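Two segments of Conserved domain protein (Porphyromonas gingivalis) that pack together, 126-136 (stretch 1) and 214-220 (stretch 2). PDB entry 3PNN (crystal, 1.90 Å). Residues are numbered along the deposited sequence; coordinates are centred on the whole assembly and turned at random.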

# COMPACT_ATOMS: atom_id res chain seq x y z
N PHE A 126 -6.12 1.78 -7.34
CA PHE A 126 -7.45 2.28 -7.04
C PHE A 126 -8.15 1.33 -6.08
O PHE A 126 -8.43 0.17 -6.41
CB PHE A 126 -8.27 2.47 -8.34
CG PHE A 126 -9.65 3.03 -8.12
CD1 PHE A 126 -9.91 4.40 -8.27
CD2 PHE A 126 -10.71 2.19 -7.79
CE1 PHE A 126 -11.19 4.92 -8.08
CE2 PHE A 126 -12.00 2.70 -7.60
CZ PHE A 126 -12.24 4.06 -7.74
N TYR A 127 -8.44 1.82 -4.88
CA TYR A 127 -8.97 0.98 -3.81
C TYR A 127 -10.51 1.02 -3.70
O TYR A 127 -11.12 0.07 -3.21
CB TYR A 127 -8.33 1.38 -2.48
CG TYR A 127 -6.86 1.03 -2.43
CD1 TYR A 127 -6.46 -0.26 -2.10
CD2 TYR A 127 -5.89 1.98 -2.73
CE1 TYR A 127 -5.10 -0.59 -2.05
CE2 TYR A 127 -4.53 1.65 -2.68
CZ TYR A 127 -4.15 0.36 -2.33
OH TYR A 127 -2.82 0.01 -2.27
N GLY A 128 -11.11 2.12 -4.14
CA GLY A 128 -12.55 2.29 -4.08
C GLY A 128 -13.03 2.93 -2.78
O GLY A 128 -12.44 2.74 -1.72
N ARG A 129 -14.11 3.69 -2.86
CA ARG A 129 -14.56 4.50 -1.73
C ARG A 129 -14.80 3.70 -0.46
O ARG A 129 -14.40 4.13 0.62
CB ARG A 129 -15.82 5.26 -2.10
CG ARG A 129 -16.28 6.20 -1.01
CD ARG A 129 -17.41 7.09 -1.56
NE ARG A 129 -17.91 8.02 -0.56
CZ ARG A 129 -18.99 8.79 -0.73
NH1 ARG A 129 -19.67 8.70 -1.86
NH2 ARG A 129 -19.38 9.62 0.24
N ASN A 130 -15.47 2.56 -0.56
CA ASN A 130 -15.77 1.79 0.64
C ASN A 130 -14.54 1.21 1.36
O ASN A 130 -14.60 0.94 2.57
CB ASN A 130 -16.80 0.69 0.36
CG ASN A 130 -17.34 0.08 1.62
OD1 ASN A 130 -18.10 0.72 2.36
ND2 ASN A 130 -16.96 -1.15 1.89
N GLY A 131 -13.44 1.03 0.63
CA GLY A 131 -12.18 0.64 1.23
C GLY A 131 -11.73 1.69 2.23
O GLY A 131 -11.40 1.38 3.38
N PHE A 132 -11.73 2.95 1.80
CA PHE A 132 -11.43 4.05 2.73
C PHE A 132 -12.44 4.17 3.87
O PHE A 132 -12.06 4.49 5.00
CB PHE A 132 -11.30 5.38 1.98
CG PHE A 132 -10.14 5.39 1.04
CD1 PHE A 132 -8.87 5.71 1.51
CD2 PHE A 132 -10.30 5.01 -0.29
CE1 PHE A 132 -7.78 5.69 0.65
CE2 PHE A 132 -9.22 5.00 -1.15
CZ PHE A 132 -7.95 5.34 -0.68
N GLU A 133 -13.72 3.92 3.59
CA GLU A 133 -14.74 4.02 4.64
C GLU A 133 -14.57 2.99 5.75
O GLU A 133 -14.63 3.33 6.93
CB GLU A 133 -16.16 3.93 4.05
CG GLU A 133 -16.49 5.12 3.14
CD GLU A 133 -17.84 4.98 2.45
OE1 GLU A 133 -18.23 3.84 2.10
OE2 GLU A 133 -18.50 6.01 2.24
N VAL A 134 -14.38 1.72 5.39
CA VAL A 134 -14.25 0.71 6.45
C VAL A 134 -12.94 0.92 7.21
O VAL A 134 -12.86 0.70 8.43
CB VAL A 134 -14.33 -0.75 5.91
CG1 VAL A 134 -15.72 -1.00 5.29
CG2 VAL A 134 -13.20 -1.03 4.91
N LEU A 135 -11.91 1.36 6.50
CA LEU A 135 -10.60 1.56 7.13
C LEU A 135 -10.61 2.72 8.12
O LEU A 135 -10.12 2.60 9.26
CB LEU A 135 -9.53 1.78 6.06
CG LEU A 135 -8.06 1.86 6.48
CD1 LEU A 135 -7.68 0.67 7.35
CD2 LEU A 135 -7.23 1.91 5.20
N ALA A 136 -11.17 3.84 7.69
CA ALA A 136 -11.26 4.99 8.58
C ALA A 136 -12.07 4.63 9.83
O ALA A 136 -11.70 4.99 10.96
CB ALA A 136 -11.89 6.19 7.85
N SER A 214 -4.26 -9.37 0.18
CA SER A 214 -3.85 -8.02 0.52
C SER A 214 -3.55 -7.25 -0.76
O SER A 214 -2.97 -7.80 -1.70
CB SER A 214 -2.59 -8.05 1.40
OG SER A 214 -2.01 -6.75 1.50
N MSE A 215 -3.95 -5.98 -0.81
CA MSE A 215 -3.55 -5.07 -1.90
C MSE A 215 -2.74 -3.92 -1.31
O MSE A 215 -2.67 -2.82 -1.88
CB MSE A 215 -4.76 -4.55 -2.69
CG MSE A 215 -5.60 -5.66 -3.34
SE MSE A 215 -4.55 -6.78 -4.56
CE MSE A 215 -4.19 -5.48 -5.93
N ASN A 216 -2.12 -4.19 -0.16
CA ASN A 216 -1.29 -3.22 0.55
C ASN A 216 -2.08 -2.02 1.08
O ASN A 216 -1.57 -0.90 1.09
CB ASN A 216 -0.11 -2.75 -0.31
CG ASN A 216 1.23 -2.92 0.39
OD1 ASN A 216 1.40 -3.78 1.27
ND2 ASN A 216 2.22 -2.12 -0.02
N MSE A 217 -3.31 -2.26 1.52
CA MSE A 217 -4.08 -1.25 2.25
C MSE A 217 -4.18 -1.70 3.71
O MSE A 217 -4.95 -2.61 4.02
CB MSE A 217 -5.48 -1.07 1.64
CG MSE A 217 -6.39 -0.08 2.39
SE MSE A 217 -8.03 0.30 1.33
CE MSE A 217 -7.90 2.24 1.27
N TRP A 218 -3.40 -1.06 4.59
CA TRP A 218 -3.30 -1.50 5.99
C TRP A 218 -3.74 -0.39 6.92
O TRP A 218 -3.72 0.78 6.55
CB TRP A 218 -1.83 -1.77 6.32
CG TRP A 218 -1.19 -2.80 5.47
CD1 TRP A 218 -0.46 -2.61 4.34
CD2 TRP A 218 -1.21 -4.20 5.71
NE1 TRP A 218 -0.01 -3.82 3.86
CE2 TRP A 218 -0.47 -4.81 4.68
CE3 TRP A 218 -1.78 -5.01 6.70
CZ2 TRP A 218 -0.29 -6.20 4.61
CZ3 TRP A 218 -1.59 -6.39 6.64
CH2 TRP A 218 -0.86 -6.97 5.59
N GLY A 219 -4.08 -0.76 8.15
CA GLY A 219 -4.32 0.21 9.22
C GLY A 219 -3.46 -0.15 10.43
O GLY A 219 -3.53 -1.28 10.92
N PHE A 220 -2.66 0.80 10.90
CA PHE A 220 -1.72 0.55 12.00
C PHE A 220 -1.85 1.61 13.10
O PHE A 220 -2.50 2.65 12.90
CB PHE A 220 -0.27 0.57 11.51
CG PHE A 220 0.08 -0.53 10.51
CD1 PHE A 220 -0.02 -1.87 10.85
CD2 PHE A 220 0.55 -0.20 9.24
CE1 PHE A 220 0.32 -2.87 9.94
CE2 PHE A 220 0.89 -1.18 8.32
CZ PHE A 220 0.78 -2.53 8.68

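Helix 129-136 and strand 217-220 run nearly parallel, 15° apart in direction, their axes 9.5 Å apart at closest approach. The gap is filled chiefly by Met217, a selenomethionine that buries more area here than any other residue. With chi1 and chi2 both t (177° and 170°), its side chain extends from the strand toward the helix; chi3, off-well at -125°, sets the terminal methyl over one face of the Phe132 ring, CE lying 3.5 Å from the ring centroid and 11° off its normal, a CH-pi contact. Phe132 points its CA-to-CB bond away, yet its ring, at chi1 m, comes back within reach. Gly131 leaves room beside the selenium: a CB there would sit a tight 3.3 Å from Met217 SE. Leu135 (chi1 t, chi2 p) points toward the strand and packs CD2 3.5 Å from Met217 CG, while its CD1 lies 3.9 Å from Gly219 CA, where a CB on the glycine would clash. Before the helix, Tyr127 (chi1 m) reaches across to the corner at Asn216. Its OH donates a hydrogen bond to Met215 O (2.9 Å), which lies at the ring edge, and its CE1 packs 3.7 Å from Met217 CB. Asn216 turns its side chain back to its own stretch, OD1 accepting a hydrogen bond from Trp218 NE1 (2.9 Å).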